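Local coordinates for iron-sulfur cluster assembly scaffold protein IscU (Streptococcus pyogenes, PDB 1SU0) that probably serves as a scaffold on which IscS assembles iron-sulfur clusters for transfer to other proteins, and here holds a zinc ion probably standing in for the cluster, at residues 22-27 against 58-63; 30-35 against 43-48; 86-91 against 134-139; 92-97 against 110-115; 96-101 against 116-121. One frame throughout, in Å; residues are numbered along the deposited sequence.

Interaction 1: residues 22-27 against 58-63; sequences HHHGQL and IAFAGN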
# COMPACT_ATOMS: atom_id res chain seq x y z
N HIS A 22 -6.45 7.57 2.81
CA HIS A 22 -5.64 8.07 3.89
C HIS A 22 -4.31 8.53 3.35
O HIS A 22 -3.82 7.99 2.36
CB HIS A 22 -5.38 6.93 4.87
CG HIS A 22 -6.59 6.49 5.61
ND1 HIS A 22 -7.84 6.99 5.34
CD2 HIS A 22 -6.74 5.63 6.64
CE1 HIS A 22 -8.72 6.45 6.17
NE2 HIS A 22 -8.07 5.61 6.97
N HIS A 23 -3.70 9.50 4.02
CA HIS A 23 -2.41 10.00 3.58
C HIS A 23 -2.43 10.27 2.06
O HIS A 23 -1.57 9.76 1.33
CB HIS A 23 -1.30 9.00 3.96
CG HIS A 23 -1.19 8.76 5.43
ND1 HIS A 23 0.02 8.76 6.09
CD2 HIS A 23 -2.13 8.52 6.37
CE1 HIS A 23 -0.18 8.52 7.37
NE2 HIS A 23 -1.48 8.37 7.57
N HIS A 24 -3.43 11.04 1.61
CA HIS A 24 -3.63 11.33 0.20
C HIS A 24 -3.05 12.70 -0.09
O HIS A 24 -2.94 13.53 0.81
CB HIS A 24 -5.12 11.32 -0.15
CG HIS A 24 -5.41 11.25 -1.62
ND1 HIS A 24 -4.85 10.31 -2.46
CD2 HIS A 24 -6.21 12.02 -2.40
CE1 HIS A 24 -5.29 10.49 -3.69
NE2 HIS A 24 -6.11 11.53 -3.69
N GLY A 25 -2.73 12.96 -1.35
CA GLY A 25 -2.01 14.15 -1.74
C GLY A 25 -0.52 13.86 -1.79
O GLY A 25 -0.08 12.70 -1.86
N GLN A 26 0.25 14.95 -1.75
CA GLN A 26 1.70 14.91 -1.91
C GLN A 26 2.35 15.77 -0.84
O GLN A 26 1.82 16.82 -0.47
CB GLN A 26 2.11 15.45 -3.30
CG GLN A 26 1.37 14.80 -4.50
CD GLN A 26 1.95 13.46 -4.92
OE1 GLN A 26 1.49 12.39 -4.49
NE2 GLN A 26 2.96 13.51 -5.78
N LEU A 27 3.51 15.33 -0.36
CA LEU A 27 4.31 16.07 0.61
C LEU A 27 5.17 17.11 -0.10
O LEU A 27 5.62 16.90 -1.23
CB LEU A 27 5.21 15.11 1.38
CG LEU A 27 4.55 13.95 2.14
CD1 LEU A 27 5.62 13.13 2.86
CD2 LEU A 27 3.49 14.44 3.11
N ILE A 58 4.27 10.27 4.92
CA ILE A 58 4.01 9.65 3.61
C ILE A 58 2.68 10.12 3.02
O ILE A 58 1.72 10.42 3.75
CB ILE A 58 4.02 8.11 3.75
CG1 ILE A 58 3.99 7.43 2.39
CG2 ILE A 58 2.89 7.60 4.67
CD1 ILE A 58 4.40 5.97 2.47
N ALA A 59 2.63 10.19 1.69
CA ALA A 59 1.47 10.68 0.96
C ALA A 59 1.46 10.14 -0.46
O ALA A 59 2.52 9.91 -1.06
CB ALA A 59 1.47 12.21 0.94
N PHE A 60 0.26 9.96 -1.00
CA PHE A 60 0.09 9.42 -2.34
C PHE A 60 -1.11 9.98 -3.11
O PHE A 60 -2.10 10.46 -2.56
CB PHE A 60 0.01 7.89 -2.32
CG PHE A 60 -1.38 7.38 -2.18
CD1 PHE A 60 -2.13 7.06 -3.31
CD2 PHE A 60 -1.97 7.25 -0.91
CE1 PHE A 60 -3.43 6.62 -3.19
CE2 PHE A 60 -3.25 6.81 -0.78
CZ PHE A 60 -3.99 6.49 -1.92
N ALA A 61 -0.98 9.87 -4.42
CA ALA A 61 -1.97 10.35 -5.34
C ALA A 61 -1.86 9.54 -6.63
O ALA A 61 -0.79 9.04 -6.97
CB ALA A 61 -1.75 11.82 -5.62
N GLY A 62 -2.97 9.40 -7.34
CA GLY A 62 -2.95 8.68 -8.59
C GLY A 62 -4.33 8.34 -9.11
O GLY A 62 -5.26 9.14 -8.98
N ASN A 63 -4.47 7.17 -9.70
CA ASN A 63 -5.73 6.77 -10.31
C ASN A 63 -5.75 5.28 -10.48
O ASN A 63 -4.91 4.73 -11.19
CB ASN A 63 -5.90 7.43 -11.67
CG ASN A 63 -6.77 6.61 -12.62
OD1 ASN A 63 -8.01 6.70 -12.60
ND2 ASN A 63 -6.12 5.80 -13.46
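Phe60 is gripped by the loop 22-27 through its backbone and its ring together. Its N-H bonds to His23 O at 3.0 Å, lying in the plane of that carbonyl, and its own carbonyl takes a weak bond from Gly25 N (Phe60 O to Gly25 N, 2.8 Å). These two bonds form a single bridge between His24 and Phe60. The loop crosses the strand steeply here, the two running 101° apart. The ring of Phe60 receives the edge of the His24 imidazole on one face in a T-shaped pair, with centroids 5.1 Å apart and planes at 70°; His24 ND1 sits over the rim of that face. His22 O meets the edge of the same ring, 3.4 Å from Phe60 CE2. Further along, His23 ND1 makes a long, weak bond to Ile58 O. Between Ile58 and Phe60, Ala59 CB packs 3.7 Å from Leu27 CD2. Gly25 O also touches this methyl. The loop is positioned from outside by His22 N bonding to Ser73 OG and by Leu27 N bonding to Thr47 OG1. It thus crosses the edge strand 55-63, with helix 66-79 touching His23 and Phe60, and strand 43-50 pairing with the strand on its inner side.

Interaction 2: residues 30-35 against 43-48; sequences VEAVQL and VISLTV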
# COMPACT_ATOMS: atom_id res chain seq x y z
N VAL A 30 9.53 17.11 -1.52
CA VAL A 30 9.89 15.69 -1.48
C VAL A 30 9.72 15.05 -2.85
O VAL A 30 8.59 14.92 -3.34
CB VAL A 30 9.00 14.92 -0.46
CG1 VAL A 30 9.19 13.41 -0.59
CG2 VAL A 30 9.30 15.38 0.97
N GLU A 31 10.83 14.63 -3.46
CA GLU A 31 10.81 14.02 -4.78
C GLU A 31 9.97 12.76 -4.74
O GLU A 31 10.27 11.84 -4.01
CB GLU A 31 12.24 13.68 -5.25
CG GLU A 31 13.10 14.88 -5.66
CD GLU A 31 14.28 15.11 -4.71
OE1 GLU A 31 14.08 15.06 -3.47
OE2 GLU A 31 15.42 15.36 -5.20
N ALA A 32 8.90 12.75 -5.53
CA ALA A 32 7.91 11.68 -5.49
C ALA A 32 8.40 10.46 -6.26
O ALA A 32 9.31 10.55 -7.06
CB ALA A 32 6.60 12.16 -6.07
N VAL A 33 7.76 9.33 -5.99
CA VAL A 33 8.07 8.08 -6.68
C VAL A 33 6.84 7.63 -7.45
O VAL A 33 5.80 7.30 -6.84
CB VAL A 33 8.48 6.98 -5.71
CG1 VAL A 33 8.76 5.69 -6.47
CG2 VAL A 33 9.71 7.42 -4.90
N GLN A 34 6.96 7.61 -8.77
CA GLN A 34 5.85 7.24 -9.63
C GLN A 34 6.09 5.92 -10.34
O GLN A 34 7.09 5.74 -11.04
CB GLN A 34 5.59 8.34 -10.65
CG GLN A 34 4.61 9.42 -10.14
CD GLN A 34 5.27 10.77 -9.95
OE1 GLN A 34 6.38 10.85 -9.41
NE2 GLN A 34 4.60 11.84 -10.40
N LEU A 35 5.19 4.98 -10.11
CA LEU A 35 5.06 3.77 -10.91
C LEU A 35 3.64 3.60 -11.45
O LEU A 35 2.72 4.29 -11.02
CB LEU A 35 5.41 2.54 -10.06
CG LEU A 35 6.37 2.71 -8.88
CD1 LEU A 35 6.58 1.35 -8.24
CD2 LEU A 35 7.70 3.33 -9.30
N VAL A 43 -2.01 4.18 -11.33
CA VAL A 43 -0.81 5.00 -11.25
C VAL A 43 -0.68 5.62 -9.84
O VAL A 43 -1.69 5.89 -9.18
CB VAL A 43 -0.76 6.14 -12.30
CG1 VAL A 43 -1.14 5.65 -13.69
CG2 VAL A 43 -1.66 7.30 -11.91
N ILE A 44 0.55 5.81 -9.37
CA ILE A 44 0.73 6.43 -8.08
C ILE A 44 2.01 7.26 -7.96
O ILE A 44 3.06 6.88 -8.42
CB ILE A 44 0.69 5.36 -6.96
CG1 ILE A 44 0.75 6.03 -5.59
CG2 ILE A 44 1.81 4.33 -7.18
CD1 ILE A 44 0.36 5.12 -4.47
N SER A 45 1.87 8.39 -7.31
CA SER A 45 2.96 9.27 -7.00
C SER A 45 2.99 9.19 -5.50
O SER A 45 2.03 9.60 -4.84
CB SER A 45 2.65 10.68 -7.49
OG SER A 45 3.69 11.59 -7.21
N LEU A 46 4.07 8.64 -4.97
CA LEU A 46 4.23 8.37 -3.56
C LEU A 46 5.42 9.19 -3.06
O LEU A 46 6.57 8.79 -3.26
CB LEU A 46 4.47 6.87 -3.38
CG LEU A 46 4.27 6.18 -2.02
CD1 LEU A 46 5.53 5.51 -1.55
CD2 LEU A 46 3.73 7.12 -0.94
N THR A 47 5.15 10.34 -2.45
CA THR A 47 6.18 11.10 -1.74
C THR A 47 6.40 10.50 -0.35
O THR A 47 5.45 10.33 0.41
CB THR A 47 5.76 12.56 -1.56
OG1 THR A 47 4.50 12.63 -0.90
CG2 THR A 47 5.56 13.25 -2.90
N VAL A 48 7.65 10.20 -0.01
CA VAL A 48 7.96 9.70 1.33
C VAL A 48 9.04 10.53 2.01
O VAL A 48 10.10 10.81 1.43
CB VAL A 48 8.39 8.23 1.33
CG1 VAL A 48 8.65 7.75 2.75
CG2 VAL A 48 7.33 7.36 0.68
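The flat amide of Gln34 has Ser45 OG over one face, almost directly above its carbon: OG stands 3.3 Å from Gln34 CD, while the amide oxygen and nitrogen lie around it at similar distances. From such a position the hydroxyl touches the amide without hydrogen bonding to it, and a bend at chi2 (113°) folds the glutamine chain down so that its CG also rests on Ser45 CB. Ala32 CB closes in on the same hydroxyl, 3.2 Å from Ser45 OG, and also meets Thr47 CG2. The backbone bonds differ in how their donors meet the carbonyls. Leu46 O receives Val33 N at 3.0 Å from well above its carbonyl plane, and Leu46 N likewise approaches Val33 O from above the plane. Ile44 N, by contrast, lies nearly on the C=O axis of Leu35, at 3.1 Å from Leu35 O; the return bond from Leu35 N to Ile44 O is weak. Val33 with Leu46 and Leu35 with Ile44 are therefore hydrogen-bonded pairs of an antiparallel hairpin, and Gln34 with Ser45 is the non-hydrogen-bonded pair between them, where Gln34 CA comes within 3.1 Å of Ile44 O. In the loop ahead of the first strand, Val30 CG1 reaches Val48 O at 3.4 Å and leans on Thr47 CB. Val33, Leu35, Ile44 and Leu46 share one face, with helix 122-139 against Val33 and Leu35. The hairpin is thus held by main-chain bonds, while its side-chain hydroxyls look beyond it: Ser45 OG probably to the side-chain amide of Gln26, Thr47 OG1 to Leu27 N.

Interaction 3: residues 86-91 against 134-139; sequences EALALA and ALKEAI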
# COMPACT_ATOMS: atom_id res chain seq x y z
N GLU A 86 12.05 -2.49 8.08
CA GLU A 86 10.74 -2.86 8.60
C GLU A 86 9.68 -2.78 7.51
O GLU A 86 9.04 -3.77 7.18
CB GLU A 86 10.34 -1.96 9.76
CG GLU A 86 11.08 -2.29 11.04
CD GLU A 86 10.43 -1.70 12.27
OE1 GLU A 86 10.54 -2.35 13.33
OE2 GLU A 86 9.82 -0.60 12.18
N ALA A 87 9.52 -1.58 6.95
CA ALA A 87 8.64 -1.35 5.81
C ALA A 87 8.84 -2.41 4.74
O ALA A 87 7.89 -2.97 4.24
CB ALA A 87 8.88 0.03 5.25
N LEU A 88 10.09 -2.71 4.41
CA LEU A 88 10.39 -3.67 3.35
C LEU A 88 9.96 -5.09 3.70
O LEU A 88 9.64 -5.88 2.83
CB LEU A 88 11.89 -3.65 3.00
CG LEU A 88 12.25 -3.13 1.61
CD1 LEU A 88 11.84 -1.66 1.40
CD2 LEU A 88 13.76 -3.29 1.38
N ALA A 89 10.00 -5.41 4.99
CA ALA A 89 9.55 -6.71 5.47
C ALA A 89 8.04 -6.83 5.33
O ALA A 89 7.54 -7.87 4.94
CB ALA A 89 9.98 -6.91 6.91
N LEU A 90 7.32 -5.76 5.63
CA LEU A 90 5.88 -5.72 5.51
C LEU A 90 5.46 -5.91 4.05
O LEU A 90 4.53 -6.64 3.75
CB LEU A 90 5.34 -4.40 6.03
CG LEU A 90 5.45 -4.22 7.53
CD1 LEU A 90 4.96 -2.86 7.87
CD2 LEU A 90 4.61 -5.26 8.26
N ALA A 91 6.19 -5.25 3.16
CA ALA A 91 5.99 -5.36 1.74
C ALA A 91 6.10 -6.80 1.32
O ALA A 91 5.26 -7.31 0.58
CB ALA A 91 7.01 -4.49 1.00
N ALA A 134 6.08 1.05 -4.94
CA ALA A 134 6.46 2.46 -5.00
C ALA A 134 7.12 2.83 -3.69
O ALA A 134 7.93 3.76 -3.63
CB ALA A 134 5.25 3.36 -5.28
N LEU A 135 6.77 2.10 -2.64
CA LEU A 135 7.43 2.26 -1.36
C LEU A 135 8.83 1.68 -1.44
O LEU A 135 9.78 2.35 -1.06
CB LEU A 135 6.64 1.56 -0.25
CG LEU A 135 7.24 1.69 1.14
CD1 LEU A 135 7.50 3.14 1.48
CD2 LEU A 135 6.31 1.08 2.16
N LYS A 136 8.96 0.45 -1.93
CA LYS A 136 10.26 -0.21 -2.05
C LYS A 136 11.28 0.72 -2.74
O LYS A 136 12.43 0.85 -2.30
CB LYS A 136 10.14 -1.50 -2.85
CG LYS A 136 9.50 -2.68 -2.10
CD LYS A 136 9.84 -3.95 -2.86
CE LYS A 136 9.03 -5.14 -2.44
NZ LYS A 136 9.13 -6.15 -3.54
N GLU A 137 10.82 1.38 -3.80
CA GLU A 137 11.67 2.28 -4.56
C GLU A 137 12.02 3.53 -3.75
O GLU A 137 13.18 3.97 -3.77
CB GLU A 137 10.99 2.68 -5.86
CG GLU A 137 11.35 1.79 -7.05
CD GLU A 137 10.54 0.51 -7.08
OE1 GLU A 137 10.47 -0.21 -6.04
OE2 GLU A 137 9.96 0.22 -8.16
N ALA A 138 11.03 4.08 -3.05
CA ALA A 138 11.22 5.28 -2.23
C ALA A 138 12.28 5.10 -1.13
O ALA A 138 13.14 5.96 -0.92
CB ALA A 138 9.90 5.72 -1.62
N ILE A 139 12.20 3.99 -0.44
CA ILE A 139 13.13 3.66 0.63
C ILE A 139 14.54 3.53 0.06
O ILE A 139 15.51 4.18 0.52
CB ILE A 139 12.68 2.36 1.28
CG1 ILE A 139 11.47 2.64 2.19
CG2 ILE A 139 13.79 1.71 2.04
CD1 ILE A 139 10.75 1.42 2.64
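Ile139 makes the tightest contacts of this helix pair, and nearly every atom of its side chain has Leu88 beside it. CB starts 4.1 Å from Leu88 CD1. The first torsion (chi1 -77°) sets CG2 anti to the backbone N, where this branch rests 3.9 Å from the same Leu88 CD1. The other branch, CG1, leaves anti to the carbonyl carbon and runs on extended (chi2 167°), carrying CD1 toward the facing helix. There the methyl is squeezed: Ile139 CD1 is 3.5 Å from Leu88 CD1 and equally close to Ala87 CB, both tighter than usual van der Waals spacing. Leu88 and Ile139 slide past one another in opposite directions, and Leu88 CD1 goes on to touch the backbone of Lys136 at its CA, 4.1 Å away. One turn back along helix 122-139, Leu135 CD2 lies against Ala87 CB at 4.2 Å. Lys136, extended beyond CG, lays its aliphatic end over Ala91, with CE 4.0 Å from Ala91 CB, and the same chain touches Asp92. Small alanines thus face the long side chains. The axes of the two segments come to 10.0 Å at their closest and run at 157°, an apolar antiparallel helix pair. Such packing belongs to the alpha+beta fold of the IscU family, in which helices gather against one face of a three-stranded antiparallel sheet; here helix 122-139 touches the sheet and helix 84-97 packs against helix 122-139, away from the zinc site.

Interaction 4: residues 92-97 against 110-115; sequences DIFSEM and GEAELL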
# COMPACT_ATOMS: atom_id res chain seq x y z
N ASP A 92 7.13 -7.47 1.80
CA ASP A 92 7.29 -8.88 1.54
C ASP A 92 6.11 -9.67 2.11
O ASP A 92 5.62 -10.56 1.45
CB ASP A 92 8.63 -9.38 2.12
CG ASP A 92 9.83 -9.00 1.23
OD1 ASP A 92 10.92 -9.52 1.51
OD2 ASP A 92 9.80 -8.20 0.24
N ILE A 93 5.66 -9.32 3.31
CA ILE A 93 4.52 -9.99 3.95
C ILE A 93 3.24 -9.84 3.15
O ILE A 93 2.48 -10.78 2.98
CB ILE A 93 4.31 -9.48 5.42
CG1 ILE A 93 5.39 -10.06 6.35
CG2 ILE A 93 2.95 -9.88 5.96
CD1 ILE A 93 5.63 -9.22 7.61
N PHE A 94 3.02 -8.64 2.65
CA PHE A 94 1.83 -8.35 1.88
C PHE A 94 1.83 -9.12 0.56
O PHE A 94 0.89 -9.84 0.21
CB PHE A 94 1.77 -6.86 1.58
CG PHE A 94 0.52 -6.46 0.86
CD1 PHE A 94 -0.59 -6.07 1.56
CD2 PHE A 94 0.45 -6.55 -0.52
CE1 PHE A 94 -1.74 -5.74 0.90
CE2 PHE A 94 -0.68 -6.22 -1.17
CZ PHE A 94 -1.78 -5.82 -0.47
N SER A 95 2.91 -8.94 -0.18
CA SER A 95 3.17 -9.62 -1.42
C SER A 95 2.97 -11.13 -1.31
O SER A 95 2.37 -11.73 -2.20
CB SER A 95 4.61 -9.32 -1.84
OG SER A 95 4.74 -9.50 -3.22
N GLU A 96 3.43 -11.74 -0.21
CA GLU A 96 3.23 -13.17 0.01
C GLU A 96 1.82 -13.53 0.39
O GLU A 96 1.37 -14.62 0.09
CB GLU A 96 4.09 -13.66 1.17
CG GLU A 96 5.55 -13.85 0.86
CD GLU A 96 6.35 -13.92 2.13
OE1 GLU A 96 7.55 -13.60 2.04
OE2 GLU A 96 5.78 -14.27 3.22
N MET A 97 1.16 -12.65 1.11
CA MET A 97 -0.23 -12.86 1.47
C MET A 97 -1.15 -12.90 0.22
O MET A 97 -2.04 -13.74 0.11
CB MET A 97 -0.69 -11.76 2.42
CG MET A 97 -2.17 -11.84 2.79
SD MET A 97 -2.76 -10.27 3.78
CE MET A 97 -2.85 -8.92 2.36
N GLY A 110 -2.12 -4.37 9.37
CA GLY A 110 -3.29 -3.60 9.76
C GLY A 110 -4.49 -3.83 8.84
O GLY A 110 -4.82 -4.97 8.53
N GLU A 111 -5.14 -2.77 8.41
CA GLU A 111 -6.34 -2.95 7.59
C GLU A 111 -6.03 -3.51 6.20
O GLU A 111 -6.88 -4.12 5.62
CB GLU A 111 -7.19 -1.66 7.53
CG GLU A 111 -7.98 -1.40 8.79
CD GLU A 111 -8.61 -0.01 8.84
OE1 GLU A 111 -8.81 0.58 7.78
OE2 GLU A 111 -8.88 0.50 9.94
N ALA A 112 -4.82 -3.33 5.68
CA ALA A 112 -4.36 -4.03 4.47
C ALA A 112 -4.54 -5.55 4.56
O ALA A 112 -4.55 -6.24 3.56
CB ALA A 112 -2.91 -3.74 4.20
N GLU A 113 -4.67 -6.08 5.76
CA GLU A 113 -4.88 -7.49 5.94
C GLU A 113 -6.18 -7.97 5.28
O GLU A 113 -6.32 -9.14 4.96
CB GLU A 113 -4.88 -7.82 7.42
CG GLU A 113 -4.77 -9.29 7.69
CD GLU A 113 -4.88 -9.64 9.17
OE1 GLU A 113 -4.82 -10.86 9.44
OE2 GLU A 113 -5.06 -8.73 10.04
N LEU A 114 -7.10 -7.03 5.07
CA LEU A 114 -8.37 -7.27 4.41
C LEU A 114 -8.25 -7.61 2.95
O LEU A 114 -9.23 -8.04 2.35
CB LEU A 114 -9.27 -6.04 4.55
CG LEU A 114 -9.72 -5.72 5.99
CD1 LEU A 114 -10.74 -4.61 5.98
CD2 LEU A 114 -10.26 -6.94 6.73
N LEU A 115 -7.07 -7.40 2.38
CA LEU A 115 -6.84 -7.71 0.98
C LEU A 115 -6.25 -9.08 0.78
O LEU A 115 -5.83 -9.40 -0.32
CB LEU A 115 -5.94 -6.64 0.32
CG LEU A 115 -6.48 -5.22 0.31
CD1 LEU A 115 -5.55 -4.38 -0.54
CD2 LEU A 115 -7.93 -5.15 -0.21
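Two projections of helix 84-97, the ring of Phe94 and the tip of Met97, fit against the turn of 3-10 helix at 111-114. Phe94 leaves its helix with CG anti to the backbone N (chi1 -176°), so the ring reaches across to rest its CE1 corner on the small bump of Ala112 CB, 4.0 Å away. Its CZ abuts Leu115 CD1 at 4.0 Å, and this methyl lies at the ring edge, close to its plane. The second projection is hooked: Met97 runs extended through chi2, then bends at chi3 (74°), which turns the methyl into the shallow dip formed by the backbone between Ala112 and Leu115. There Met97 CE comes within 3.4 Å of Ala112 O and 3.8 Å of Leu115 C. In this NifU-family fold residues 110-115 belong to the long connection from helix 84-97 to helix 122-139, and Leu115 lies about 8 Å, side chain to side chain, from the zinc ligand Cys127. Trp132 stacks on Phe94, and helix 66-79 borders the contact through Ser71 and Met74, which both touch Leu115. Beside this dip, Met97 SD passes the Glu113 carbonyl, 3.9 Å from Glu113 O.

Interaction 5: residues 96-101 against 116-121; sequences EMVQGQ and AGVAKF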
# COMPACT_ATOMS: atom_id res chain seq x y z
N GLU A 96 3.43 -11.74 -0.21
CA GLU A 96 3.23 -13.17 0.01
C GLU A 96 1.82 -13.53 0.39
O GLU A 96 1.37 -14.62 0.09
CB GLU A 96 4.09 -13.66 1.17
CG GLU A 96 5.55 -13.85 0.86
CD GLU A 96 6.35 -13.92 2.13
OE1 GLU A 96 7.55 -13.60 2.04
OE2 GLU A 96 5.78 -14.27 3.22
N MET A 97 1.16 -12.65 1.11
CA MET A 97 -0.23 -12.86 1.47
C MET A 97 -1.15 -12.90 0.22
O MET A 97 -2.04 -13.74 0.11
CB MET A 97 -0.69 -11.76 2.42
CG MET A 97 -2.17 -11.84 2.79
SD MET A 97 -2.76 -10.27 3.78
CE MET A 97 -2.85 -8.92 2.36
N VAL A 98 -0.91 -11.99 -0.70
CA VAL A 98 -1.71 -11.93 -1.94
C VAL A 98 -1.25 -13.01 -2.94
O VAL A 98 -1.63 -12.97 -4.10
CB VAL A 98 -1.70 -10.52 -2.61
CG1 VAL A 98 -2.31 -9.48 -1.65
CG2 VAL A 98 -0.29 -10.12 -3.04
N GLN A 99 -0.46 -13.98 -2.50
CA GLN A 99 -0.23 -15.17 -3.32
C GLN A 99 -0.66 -16.41 -2.57
O GLN A 99 -0.22 -17.50 -2.89
CB GLN A 99 1.22 -15.25 -3.75
CG GLN A 99 1.72 -13.90 -4.18
CD GLN A 99 3.11 -13.90 -4.74
OE1 GLN A 99 4.03 -14.50 -4.16
NE2 GLN A 99 3.28 -13.22 -5.87
N GLY A 100 -1.55 -16.21 -1.60
CA GLY A 100 -2.21 -17.30 -0.91
C GLY A 100 -1.46 -17.92 0.27
O GLY A 100 -1.87 -18.97 0.75
N GLN A 101 -0.39 -17.26 0.73
CA GLN A 101 0.38 -17.73 1.89
C GLN A 101 -0.26 -17.36 3.22
O GLN A 101 -0.75 -16.24 3.41
CB GLN A 101 1.83 -17.22 1.85
CG GLN A 101 2.61 -17.67 0.59
CD GLN A 101 4.14 -17.50 0.71
OE1 GLN A 101 4.85 -17.63 -0.29
NE2 GLN A 101 4.64 -17.22 1.93
N ALA A 116 -6.24 -9.91 1.81
CA ALA A 116 -5.88 -11.31 1.64
C ALA A 116 -6.65 -11.97 0.49
O ALA A 116 -6.13 -12.84 -0.21
CB ALA A 116 -6.10 -12.06 2.93
N GLY A 117 -7.89 -11.54 0.26
CA GLY A 117 -8.72 -12.13 -0.75
C GLY A 117 -8.28 -11.93 -2.19
O GLY A 117 -8.84 -12.54 -3.09
N VAL A 118 -7.30 -11.07 -2.44
CA VAL A 118 -6.90 -10.78 -3.82
C VAL A 118 -6.02 -11.89 -4.38
O VAL A 118 -5.83 -11.97 -5.61
CB VAL A 118 -6.22 -9.40 -4.02
CG1 VAL A 118 -6.93 -8.29 -3.22
CG2 VAL A 118 -4.80 -9.46 -3.69
N ALA A 119 -5.50 -12.76 -3.51
CA ALA A 119 -4.75 -13.92 -3.97
C ALA A 119 -5.61 -14.81 -4.87
O ALA A 119 -5.10 -15.58 -5.67
CB ALA A 119 -4.16 -14.72 -2.79
N LYS A 120 -6.92 -14.69 -4.74
CA LYS A 120 -7.85 -15.42 -5.60
C LYS A 120 -8.13 -14.77 -6.96
O LYS A 120 -8.73 -15.39 -7.81
CB LYS A 120 -9.14 -15.70 -4.84
CG LYS A 120 -8.85 -16.62 -3.60
CD LYS A 120 -9.90 -16.52 -2.49
CE LYS A 120 -11.30 -16.53 -3.05
NZ LYS A 120 -11.57 -15.22 -3.67
N PHE A 121 -7.65 -13.55 -7.14
CA PHE A 121 -7.78 -12.82 -8.39
C PHE A 121 -6.42 -12.39 -8.95
O PHE A 121 -5.90 -11.34 -8.61
CB PHE A 121 -8.62 -11.58 -8.15
CG PHE A 121 -9.95 -11.87 -7.56
CD1 PHE A 121 -10.21 -11.61 -6.22
CD2 PHE A 121 -10.96 -12.40 -8.35
CE1 PHE A 121 -11.46 -11.87 -5.69
CE2 PHE A 121 -12.22 -12.68 -7.83
CZ PHE A 121 -12.48 -12.40 -6.51
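A Schellman motif ends helix 84-97 here, and the 3-10 turn 116-120 packs into it. Gly100, with positive phi, is its C-prime residue: Gly100 N bonds to Met97 O at 3.0 Å, and Gln101 N folds back to Glu96 O at 3.2 Å. Val98 is the first residue to leave helical angles, and the chain that curls away after it makes a pocket for the methyl of Ala119. This CB lies 3.2 Å from Gly100 N and close to Val98 O and Met97 O, so within this contact it meets backbone atoms. Beside it, Ala119 CA directs its hydrogen to Val98 O, a CH-O contact of 3.3 Å. Next to this methyl, the two valines lie side by side and point the same way. Val118 CG2, in the crowded position between its backbone N and carbonyl carbon, presses on Val98 CG1 at 3.2 Å and on Val98 CB at 3.4 Å, closer than carbons usually pack. On the other flank Met97 lies along Ala116: its CG and SD run beside the alanine methyl (SD to Ala116 CB, 3.9 Å), and its CE stops 3.6 Å from Ala116 N. Within the turn the bonds from Ala119 N to Ala116 O and from Lys120 N to Gly117 O are weak, while Phe121 N to Val118 O is sound. The two segments themselves meet by packing. The contact sits against the N-terminal part of helix 122-139: Val98 touches Ile125, Ser128 and Thr129 of that helix, Val118 also reaches Ser128, and Gln106 and Leu109 of the intervening loop cover Met97.

Interactions 1 and 2 meet on one sheet, through its neighbouring strands 43-50 and 55-63, their centres 8 Å apart, with interaction 2 nested inside the loop that interaction 1 closes; Ala61 O and Ser45 N join them at 2.8 Å. Interaction 3 bridges sheet and helices, since Leu35 and Val33 of interaction 2 pack on Ala134. Helix 84-97 then links interactions 3, 4 and 5, and Met97 serves both of the last two, whose centres are 8 Å apart. The zinc ion, held by Cys40, Asp42, Cys65 and Cys127, lies about 10 Å from the side chains of Val43, Leu115 and Val118, so interactions 2, 4 and 5 come near the site without supplying a ligand; Gly62 of interaction 1 is about 12 Å from the ion.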